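Local coordinates for structural polyprotein, VP1 (Israeli acute paralysis virus, PDB 5CDD) that probably serves as a structural component of the virion, contributing one of the eight-stranded jelly-roll building blocks from which the viral capsid is assembled, at residues N58-I63 / M169-T174; R111-P116 / G128-T133; Y94-T99 / H141-P146. All coordinates share one frame; numbering follows the deposited sequence.

Contact 1: N58-I63 / M169-T174; sequences NTKTPI and MYFSNT
Phe171 carries its CG anti to its backbone N (chi1 179°), and the ring reaches the backbone of residues 58-60; Lys60 holds its own CG anti to the carbonyl carbon (chi1 -55°), which brings CG within 3.9 Å of Phe171 CD1. The meeting belongs to a jelly roll: short strand 61-62 pairs antiparallel with strand 166-172, matching strands C and H of the CHEF sheet in the usual lettering. The register is explicit. Thr61 and Tyr170 form a hydrogen-bonded pair, with Thr61 N donating to Tyr170 O at 2.7 Å and Tyr170 N returning a bond to Thr61 O at 2.6 Å; Pro62 and Met169 follow as a non-hydrogen-bonded pair, their CA atoms 4.1 Å apart. Proline suits that place, since its ring nitrogen has no hydrogen to give.

Towards residue 58 the regular pairing ends, and the backbone of residues 58-60 rests on the Phe171 ring. Lys60 N lies near the plane of that ring, at its edge, while Asn58 CA comes obliquely to CE1. Asn58 N also makes a weak bond to Ser172 O, bent to 121° at the hydrogen. Past the ring, Lys60 NZ is hydrogen-bonded to the carbonyl of Ala121. Leu300 of a neighbouring polyprotein chain packs on Phe171, and Val298 of that chain on Lys60, which places this part of the sheet at a capsid interface. On the other side, Tyr170 meets Trp53 and Phe96 of the second sheet, so its ring belongs to the interior of the sandwich. Lys60 and Met169 cross at an oblique angle: SD lies 4.0 Å from Lys60 CB, and the terminal CE, carried round by the bend at chi3, lies 4.0 Å from Lys60 CD.

Contact 2: R111-P116 / G128-T133; sequences RSFLMP and GPSHIT
The guanidinium of Arg111 has Ser130 OG at its edge, close to the plane, with NE to OG at 3.6 Å, a contact and not a hydrogen bond. Over one face sits CZ of Phe113, displaced towards the rim, while Arg111 NH2 in turn lies in the plane of the Phe113 ring, at its edge. Ser130 OG also approaches that ring obliquely, its nearest ring atom being Phe113 CE1; its polar partners, both weak, are Ser112 O and Tyr20 OH of a neighbouring polyprotein chain. The turn at chi2 (-82°) puts Arg111 CD against Ile132, 3.5 Å from CB and 3.6 Å from CD1.

The backbones of strands 110-116 and 131-133 pair antiparallel as the E-F edge of the jelly-roll CHEF sheet; the short axes are 4.9 Å apart. Ser112 N donates to His131 O at 3.0 Å and His131 N to Ser112 O at 3.3 Å. Arg111 and Ile132 form the adjacent non-hydrogen-bonded pair, where Arg111 CA gives a CA-H...O contact to His131 O. On the Ser112-His131 face, Ser112 OG, held between its backbone N and carbonyl carbon (chi1 57°), touches His131 CB. Further along, Leu114 CD1 meets Pro129 CD at 4.2 Å.

Other chains adjoin this strand pair: Ser130 N is bonded to Ser21 of the chain that carries Tyr20, and Arg111 NH2 has a long, weak ion pair with Asp51 of a second copy of this protein. With that ion pair weak and Phe113 and Ile132 against the buried arginine, packing probably contributes to its placement.

Contact 3: Y94-T99 / H141-P146; sequences YKFFNT and HEVEVP
Lys95 and Glu142 meet in a salt bridge, NZ to OE2 at 2.6 Å, with the carboxylate oxygen offering its anti lone pair, the one turned away from OE1. The aliphatic parts of the two side chains also touch, CG to CG at 3.6 Å, and the turn at the end of the lysine (chi4 -52°) swings NZ back to the carboxylate. On the face of the strand pair that holds Tyr94, Phe96, His141 and Val143, the Phe96 and His141 side chains run alongside each other in a common direction. Their rings are obliquely inclined, with planes at 65° and centroids 6.0 Å apart. His141 O reaches the edge of the Phe96 ring near its plane, and Val143 CG1 also lies at the edge of that ring, 4.3 Å from CE1.

Backbone pairing sets these positions. Tyr94 with Val143 and Phe96 with His141 are hydrogen-bonded antiparallel pairs, each closed by two bonds: Tyr94 N to Val143 O measures 3.0 Å and His141 N to Phe96 O 3.1 Å. Lys95 and Glu142 form the non-hydrogen-bonded pair between them, with CA atoms 4.5 Å apart, which sets the two charged chains next to each other. Strands 87-98 and 140-145 are thus neighbours in the BIDG sheet of the jelly roll, as its D and G strands.

Outside the pair, Lys95 NZ has a second carboxylate in Asp27 of a neighbouring polyprotein chain, and Lys95 makes a cation-pi contact with Phe46 of its own chain. Two anionic partners would favour a charged ammonium. Val143 and Glu144 also pair in a parallel ladder with a strand of that neighbouring chain, which carries the sheet across the subunit interface.

Contacts 1 and 2 share one sheet: strands 166-172 and 110-116 are neighbours, joined by probable hydrogen bonds from Arg111 N to Phe171 O (2.8 Å) and from Phe113 N to Met169 O (2.9 Å). Their centres lie about 10 Å apart. Contact 3 belongs to the facing sheet, its centre about 13 Å from that of contact 1 and 11 Å from that of contact 2. The jelly-roll interior bridges these gaps, with Ile63 CD1 packing 3.8 Å from Tyr94 OH, and Ser112 OG approaching Val143 CG2 at 3.6 Å. Along the chain, contact 2 nests within the loop closed by contact 3, itself nested within that of contact 1. All three adjoin other polyprotein chains.

Contact 1: N58-I63 / M169-T174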
loop_
_atom_site.group_PDB
_atom_site.type_symbol
_atom_site.label_atom_id
_atom_site.label_comp_id
_atom_site.label_asym_id
_atom_site.label_seq_id
_atom_site.Cartn_x
_atom_site.Cartn_y
_atom_site.Cartn_z
ATOM N N ASN A 58 -12.336 -46.936 -20.305
ATOM C CA ASN A 58 -12.067 -47.591 -19.030
ATOM C C ASN A 58 -10.735 -48.329 -18.947
ATOM O O ASN A 58 -10.666 -49.413 -18.366
ATOM C CB ASN A 58 -13.193 -48.572 -18.701
ATOM C CG ASN A 58 -14.560 -47.919 -18.728
ATOM O OD1 ASN A 58 -14.953 -47.314 -19.727
ATOM N ND2 ASN A 58 -15.301 -48.051 -17.634
ATOM N N THR A 59 -9.679 -47.756 -19.519
ATOM C CA THR A 59 -8.375 -48.410 -19.465
ATOM C C THR A 59 -7.345 -47.603 -18.690
ATOM O O THR A 59 -6.889 -46.554 -19.150
ATOM C CB THR A 59 -7.801 -48.676 -20.874
ATOM O OG1 THR A 59 -8.687 -49.530 -21.608
ATOM C CG2 THR A 59 -6.443 -49.354 -20.764
ATOM N N LYS A 60 -6.982 -48.099 -17.510
ATOM C CA LYS A 60 -5.982 -47.435 -16.683
ATOM C C LYS A 60 -4.653 -47.601 -17.414
ATOM O O LYS A 60 -4.085 -48.689 -17.444
ATOM C CB LYS A 60 -5.920 -48.086 -15.298
ATOM C CG LYS A 60 -7.265 -48.137 -14.580
ATOM C CD LYS A 60 -7.112 -48.424 -13.090
ATOM C CE LYS A 60 -6.429 -49.756 -12.824
ATOM N NZ LYS A 60 -6.154 -49.967 -11.371
ATOM N N THR A 61 -4.163 -46.517 -18.003
ATOM C CA THR A 61 -2.926 -46.556 -18.771
ATOM C C THR A 61 -1.748 -45.770 -18.200
ATOM O O THR A 61 -1.809 -44.549 -18.070
ATOM C CB THR A 61 -3.171 -46.038 -20.201
ATOM O OG1 THR A 61 -4.186 -46.830 -20.829
ATOM C CG2 THR A 61 -1.890 -46.096 -21.015
ATOM N N PRO A 62 -0.654 -46.466 -17.853
ATOM C CA PRO A 62 0.526 -45.784 -17.312
ATOM C C PRO A 62 1.179 -45.065 -18.489
ATOM O O PRO A 62 1.303 -45.640 -19.574
ATOM C CB PRO A 62 1.392 -46.934 -16.798
ATOM C CG PRO A 62 0.413 -48.054 -16.575
ATOM C CD PRO A 62 -0.504 -47.927 -17.750
ATOM N N ILE A 63 1.591 -43.817 -18.294
ATOM C CA ILE A 63 2.200 -43.080 -19.394
ATOM C C ILE A 63 3.548 -43.632 -19.838
ATOM O O ILE A 63 4.076 -43.211 -20.866
ATOM C CB ILE A 63 2.351 -41.572 -19.076
ATOM C CG1 ILE A 63 2.624 -41.356 -17.583
ATOM C CG2 ILE A 63 1.113 -40.826 -19.531
ATOM C CD1 ILE A 63 4.022 -41.753 -17.151
ATOM N N MET A 169 -0.487 -42.175 -14.187
ATOM C CA MET A 169 -1.381 -43.186 -14.731
ATOM C C MET A 169 -2.600 -42.465 -15.297
ATOM O O MET A 169 -3.271 -41.715 -14.593
ATOM C CB MET A 169 -1.810 -44.176 -13.653
ATOM C CG MET A 169 -2.723 -45.262 -14.186
ATOM S SD MET A 169 -2.968 -46.594 -13.020
ATOM C CE MET A 169 -4.237 -45.895 -11.954
ATOM N N TYR A 170 -2.879 -42.705 -16.572
ATOM C CA TYR A 170 -3.983 -42.059 -17.269
ATOM C C TYR A 170 -5.256 -42.902 -17.295
ATOM O O TYR A 170 -5.200 -44.128 -17.277
ATOM C CB TYR A 170 -3.545 -41.758 -18.699
ATOM C CG TYR A 170 -4.318 -40.660 -19.372
ATOM C CD1 TYR A 170 -4.173 -39.337 -18.965
ATOM C CD2 TYR A 170 -5.181 -40.938 -20.430
ATOM C CE1 TYR A 170 -4.864 -38.312 -19.599
ATOM C CE2 TYR A 170 -5.879 -39.923 -21.071
ATOM C CZ TYR A 170 -5.716 -38.611 -20.652
ATOM O OH TYR A 170 -6.400 -37.595 -21.281
ATOM N N PHE A 171 -6.406 -42.237 -17.347
ATOM C CA PHE A 171 -7.680 -42.939 -17.391
ATOM C C PHE A 171 -8.818 -42.078 -17.925
ATOM O O PHE A 171 -8.881 -40.880 -17.669
ATOM C CB PHE A 171 -8.071 -43.446 -16.002
ATOM C CG PHE A 171 -9.388 -44.171 -15.982
ATOM C CD1 PHE A 171 -9.470 -45.501 -16.383
ATOM C CD2 PHE A 171 -10.557 -43.505 -15.627
ATOM C CE1 PHE A 171 -10.697 -46.157 -16.433
ATOM C CE2 PHE A 171 -11.791 -44.153 -15.676
ATOM C CZ PHE A 171 -11.861 -45.482 -16.081
ATOM N N SER A 172 -9.722 -42.705 -18.669
ATOM C CA SER A 172 -10.883 -42.014 -19.220
ATOM C C SER A 172 -12.006 -43.032 -19.362
ATOM O O SER A 172 -11.750 -44.207 -19.614
ATOM C CB SER A 172 -10.554 -41.403 -20.587
ATOM O OG SER A 172 -11.658 -40.674 -21.113
ATOM N N ASN A 173 -13.247 -42.589 -19.203
ATOM C CA ASN A 173 -14.373 -43.504 -19.320
ATOM C C ASN A 173 -14.770 -43.767 -20.769
ATOM O O ASN A 173 -15.495 -44.715 -21.050
ATOM C CB ASN A 173 -15.578 -42.980 -18.522
ATOM C CG ASN A 173 -16.091 -41.648 -19.036
ATOM O OD1 ASN A 173 -15.376 -40.923 -19.717
ATOM N ND2 ASN A 173 -17.329 -41.313 -18.694
ATOM N N THR A 174 -14.273 -42.947 -21.686
ATOM C CA THR A 174 -14.587 -43.091 -23.098
ATOM C C THR A 174 -13.293 -43.264 -23.865
ATOM O O THR A 174 -12.219 -42.983 -23.339
ATOM C CB THR A 174 -15.296 -41.845 -23.625
ATOM O OG1 THR A 174 -14.382 -40.740 -23.653
ATOM C CG2 THR A 174 -16.476 -41.498 -22.718
#

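Contact 2: R111-P116 / G128-T133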
loop_
_atom_site.group_PDB
_atom_site.type_symbol
_atom_site.label_atom_id
_atom_site.label_comp_id
_atom_site.label_asym_id
_atom_site.label_seq_id
_atom_site.Cartn_x
_atom_site.Cartn_y
_atom_site.Cartn_z
ATOM N N ARG A 111 -9.290 -38.818 -15.799
ATOM C CA ARG A 111 -8.750 -38.982 -14.451
ATOM C C ARG A 111 -7.272 -39.347 -14.546
ATOM O O ARG A 111 -6.872 -40.121 -15.414
ATOM C CB ARG A 111 -9.484 -40.106 -13.710
ATOM C CG ARG A 111 -10.958 -39.858 -13.432
ATOM C CD ARG A 111 -11.158 -38.994 -12.196
ATOM N NE ARG A 111 -10.762 -39.657 -10.949
ATOM C CZ ARG A 111 -11.367 -40.725 -10.432
ATOM N NH1 ARG A 111 -12.404 -41.275 -11.048
ATOM N NH2 ARG A 111 -10.945 -41.234 -9.280
ATOM N N SER A 112 -6.460 -38.785 -13.657
ATOM C CA SER A 112 -5.035 -39.088 -13.637
ATOM C C SER A 112 -4.622 -39.410 -12.203
ATOM O O SER A 112 -5.031 -38.730 -11.263
ATOM C CB SER A 112 -4.217 -37.912 -14.184
ATOM O OG SER A 112 -4.477 -36.719 -13.469
ATOM N N PHE A 113 -3.824 -40.459 -12.044
ATOM C CA PHE A 113 -3.371 -40.892 -10.728
ATOM C C PHE A 113 -1.858 -41.046 -10.707
ATOM O O PHE A 113 -1.177 -40.797 -11.701
ATOM C CB PHE A 113 -3.988 -42.251 -10.380
ATOM C CG PHE A 113 -5.477 -42.314 -10.556
ATOM C CD1 PHE A 113 -6.332 -41.982 -9.510
ATOM C CD2 PHE A 113 -6.026 -42.711 -11.770
ATOM C CE1 PHE A 113 -7.715 -42.047 -9.670
ATOM C CE2 PHE A 113 -7.405 -42.778 -11.942
ATOM C CZ PHE A 113 -8.251 -42.446 -10.890
ATOM N N LEU A 114 -1.344 -41.464 -9.556
ATOM C CA LEU A 114 0.079 -41.709 -9.393
ATOM C C LEU A 114 0.266 -43.218 -9.409
ATOM O O LEU A 114 -0.683 -43.975 -9.197
ATOM C CB LEU A 114 0.589 -41.166 -8.056
ATOM C CG LEU A 114 0.856 -39.671 -7.899
ATOM C CD1 LEU A 114 1.334 -39.402 -6.482
ATOM C CD2 LEU A 114 1.902 -39.218 -8.905
ATOM N N MET A 115 1.493 -43.650 -9.665
ATOM C CA MET A 115 1.802 -45.068 -9.675
ATOM C C MET A 115 3.300 -45.241 -9.830
ATOM O O MET A 115 3.940 -44.531 -10.600
ATOM C CB MET A 115 1.052 -45.777 -10.803
ATOM C CG MET A 115 1.567 -45.491 -12.187
ATOM S SD MET A 115 2.109 -47.040 -12.906
ATOM C CE MET A 115 0.533 -47.858 -13.184
ATOM N N PRO A 116 3.884 -46.180 -9.075
ATOM C CA PRO A 116 5.320 -46.452 -9.121
ATOM C C PRO A 116 5.793 -46.643 -10.552
ATOM O O PRO A 116 5.178 -47.368 -11.328
ATOM C CB PRO A 116 5.446 -47.721 -8.293
ATOM C CG PRO A 116 4.363 -47.552 -7.264
ATOM C CD PRO A 116 3.212 -47.075 -8.118
ATOM N N GLY A 128 -4.917 -42.201 -3.526
ATOM C CA GLY A 128 -3.866 -41.201 -3.482
ATOM C C GLY A 128 -4.285 -39.958 -4.247
ATOM O O GLY A 128 -5.439 -39.861 -4.670
ATOM N N PRO A 129 -3.380 -38.985 -4.445
ATOM C CA PRO A 129 -3.705 -37.754 -5.173
ATOM C C PRO A 129 -4.309 -38.053 -6.542
ATOM O O PRO A 129 -3.996 -39.075 -7.153
ATOM C CB PRO A 129 -2.356 -37.051 -5.278
ATOM C CG PRO A 129 -1.660 -37.488 -4.035
ATOM C CD PRO A 129 -1.980 -38.961 -3.985
ATOM N N SER A 130 -5.167 -37.157 -7.021
ATOM C CA SER A 130 -5.817 -37.343 -8.313
ATOM C C SER A 130 -6.376 -36.047 -8.898
ATOM O O SER A 130 -6.678 -35.099 -8.171
ATOM C CB SER A 130 -6.950 -38.363 -8.175
ATOM O OG SER A 130 -7.729 -38.428 -9.356
ATOM N N HIS A 131 -6.508 -36.019 -10.220
ATOM C CA HIS A 131 -7.050 -34.861 -10.923
ATOM C C HIS A 131 -8.077 -35.349 -11.941
ATOM O O HIS A 131 -7.958 -36.457 -12.465
ATOM C CB HIS A 131 -5.943 -34.098 -11.652
ATOM C CG HIS A 131 -6.425 -32.863 -12.348
ATOM N ND1 HIS A 131 -5.805 -32.348 -13.466
ATOM C CD2 HIS A 131 -7.468 -32.040 -12.086
ATOM C CE1 HIS A 131 -6.447 -31.264 -13.865
ATOM N NE2 HIS A 131 -7.461 -31.057 -13.043
ATOM N N ILE A 132 -9.079 -34.522 -12.224
ATOM C CA ILE A 132 -10.120 -34.883 -13.179
ATOM C C ILE A 132 -10.633 -33.674 -13.954
ATOM O O ILE A 132 -10.851 -32.609 -13.379
ATOM C CB ILE A 132 -11.316 -35.556 -12.464
ATOM C CG1 ILE A 132 -12.464 -35.781 -13.454
ATOM C CG2 ILE A 132 -11.774 -34.696 -11.303
ATOM C CD1 ILE A 132 -13.671 -36.463 -12.850
ATOM N N THR A 133 -10.820 -33.846 -15.261
ATOM C CA THR A 133 -11.321 -32.771 -16.114
ATOM C C THR A 133 -12.389 -33.296 -17.066
ATOM O O THR A 133 -12.504 -34.502 -17.280
ATOM C CB THR A 133 -10.193 -32.136 -16.961
ATOM O OG1 THR A 133 -9.699 -33.094 -17.907
ATOM C CG2 THR A 133 -9.052 -31.675 -16.068
#

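Contact 3: Y94-T99 / H141-P146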
loop_
_atom_site.group_PDB
_atom_site.type_symbol
_atom_site.label_atom_id
_atom_site.label_comp_id
_atom_site.label_asym_id
_atom_site.label_seq_id
_atom_site.Cartn_x
_atom_site.Cartn_y
_atom_site.Cartn_z
ATOM N N TYR A 94 2.554 -32.906 -17.532
ATOM C CA TYR A 94 1.944 -33.368 -18.774
ATOM C C TYR A 94 0.684 -32.577 -19.098
ATOM O O TYR A 94 -0.036 -32.139 -18.201
ATOM C CB TYR A 94 1.568 -34.852 -18.685
ATOM C CG TYR A 94 2.717 -35.794 -18.411
ATOM C CD1 TYR A 94 3.134 -36.057 -17.107
ATOM C CD2 TYR A 94 3.381 -36.433 -19.457
ATOM C CE1 TYR A 94 4.188 -36.938 -16.850
ATOM C CE2 TYR A 94 4.434 -37.313 -19.214
ATOM C CZ TYR A 94 4.831 -37.562 -17.909
ATOM O OH TYR A 94 5.871 -38.434 -17.667
ATOM N N LYS A 95 0.425 -32.394 -20.386
ATOM C CA LYS A 95 -0.769 -31.696 -20.840
ATOM C C LYS A 95 -1.384 -32.522 -21.958
ATOM O O LYS A 95 -0.718 -32.839 -22.947
ATOM C CB LYS A 95 -0.436 -30.293 -21.358
ATOM C CG LYS A 95 0.123 -29.352 -20.308
ATOM C CD LYS A 95 0.046 -27.903 -20.770
ATOM C CE LYS A 95 0.834 -26.987 -19.845
ATOM N NZ LYS A 95 0.466 -27.173 -18.412
ATOM N N PHE A 96 -2.649 -32.887 -21.792
ATOM C CA PHE A 96 -3.340 -33.677 -22.799
ATOM C C PHE A 96 -4.421 -32.843 -23.468
ATOM O O PHE A 96 -5.436 -32.518 -22.851
ATOM C CB PHE A 96 -3.965 -34.923 -22.164
ATOM C CG PHE A 96 -2.998 -35.746 -21.361
ATOM C CD1 PHE A 96 -2.673 -35.386 -20.055
ATOM C CD2 PHE A 96 -2.397 -36.873 -21.915
ATOM C CE1 PHE A 96 -1.763 -36.137 -19.309
ATOM C CE2 PHE A 96 -1.483 -37.632 -21.179
ATOM C CZ PHE A 96 -1.165 -37.263 -19.871
ATOM N N PHE A 97 -4.193 -32.485 -24.728
ATOM C CA PHE A 97 -5.161 -31.699 -25.479
ATOM C C PHE A 97 -6.109 -32.654 -26.193
ATOM O O PHE A 97 -5.742 -33.293 -27.177
ATOM C CB PHE A 97 -4.459 -30.806 -26.501
ATOM C CG PHE A 97 -3.447 -29.872 -25.902
ATOM C CD1 PHE A 97 -2.197 -30.338 -25.506
ATOM C CD2 PHE A 97 -3.744 -28.524 -25.731
ATOM C CE1 PHE A 97 -1.254 -29.473 -24.950
ATOM C CE2 PHE A 97 -2.808 -27.652 -25.175
ATOM C CZ PHE A 97 -1.562 -28.128 -24.785
ATOM N N ASN A 98 -7.329 -32.748 -25.681
ATOM C CA ASN A 98 -8.342 -33.626 -26.247
ATOM C C ASN A 98 -8.651 -33.318 -27.709
ATOM O O ASN A 98 -8.780 -32.158 -28.095
ATOM C CB ASN A 98 -9.626 -33.519 -25.423
ATOM C CG ASN A 98 -10.774 -34.287 -26.034
ATOM O OD1 ASN A 98 -10.727 -35.513 -26.145
ATOM N ND2 ASN A 98 -11.816 -33.568 -26.441
ATOM N N THR A 99 -8.762 -34.368 -28.517
ATOM C CA THR A 99 -9.083 -34.225 -29.934
ATOM C C THR A 99 -10.167 -35.241 -30.276
ATOM O O THR A 99 -10.460 -35.492 -31.445
ATOM C CB THR A 99 -7.853 -34.479 -30.837
ATOM O OG1 THR A 99 -7.436 -35.846 -30.718
ATOM C CG2 THR A 99 -6.706 -33.566 -30.439
ATOM N N HIS A 141 -6.016 -31.241 -20.140
ATOM C CA HIS A 141 -5.847 -31.887 -18.843
ATOM C C HIS A 141 -4.393 -31.707 -18.422
ATOM O O HIS A 141 -3.498 -32.381 -18.935
ATOM C CB HIS A 141 -6.203 -33.373 -18.956
ATOM C CG HIS A 141 -6.239 -34.100 -17.646
ATOM N ND1 HIS A 141 -5.109 -34.612 -17.045
ATOM C CD2 HIS A 141 -7.272 -34.411 -16.828
ATOM C CE1 HIS A 141 -5.445 -35.210 -15.916
ATOM N NE2 HIS A 141 -6.751 -35.103 -15.761
ATOM N N GLU A 142 -4.166 -30.780 -17.496
ATOM C CA GLU A 142 -2.827 -30.475 -17.002
ATOM C C GLU A 142 -2.593 -31.065 -15.615
ATOM O O GLU A 142 -3.325 -30.767 -14.672
ATOM C CB GLU A 142 -2.637 -28.957 -16.971
ATOM C CG GLU A 142 -2.652 -28.313 -18.350
ATOM C CD GLU A 142 -2.858 -26.811 -18.301
ATOM O OE1 GLU A 142 -4.024 -26.376 -18.198
ATOM O OE2 GLU A 142 -1.857 -26.063 -18.358
ATOM N N VAL A 143 -1.563 -31.896 -15.493
ATOM C CA VAL A 143 -1.251 -32.541 -14.223
ATOM C C VAL A 143 0.260 -32.629 -13.981
ATOM O O VAL A 143 1.048 -32.707 -14.924
ATOM C CB VAL A 143 -1.873 -33.963 -14.176
ATOM C CG1 VAL A 143 -1.282 -34.825 -15.279
ATOM C CG2 VAL A 143 -1.650 -34.593 -12.815
ATOM N N GLU A 144 0.657 -32.614 -12.712
ATOM C CA GLU A 144 2.068 -32.681 -12.353
ATOM C C GLU A 144 2.368 -33.860 -11.435
ATOM O O GLU A 144 1.604 -34.155 -10.516
ATOM C CB GLU A 144 2.496 -31.394 -11.655
ATOM C CG GLU A 144 3.980 -31.319 -11.362
ATOM C CD GLU A 144 4.333 -30.144 -10.476
ATOM O OE1 GLU A 144 3.811 -29.035 -10.722
ATOM O OE2 GLU A 144 5.138 -30.329 -9.540
ATOM N N VAL A 145 3.491 -34.523 -11.687
ATOM C CA VAL A 145 3.910 -35.665 -10.887
ATOM C C VAL A 145 5.097 -35.264 -10.017
ATOM O O VAL A 145 6.183 -34.990 -10.523
ATOM C CB VAL A 145 4.328 -36.845 -11.785
ATOM C CG1 VAL A 145 4.794 -38.010 -10.933
ATOM C CG2 VAL A 145 3.165 -37.260 -12.665
ATOM N N PRO A 146 4.900 -35.213 -8.690
ATOM C CA PRO A 146 5.979 -34.838 -7.772
ATOM C C PRO A 146 7.109 -35.856 -7.841
ATOM O O PRO A 146 6.940 -36.940 -8.401
ATOM C CB PRO A 146 5.296 -34.851 -6.407
ATOM C CG PRO A 146 3.869 -34.564 -6.730
ATOM C CD PRO A 146 3.642 -35.410 -7.953
#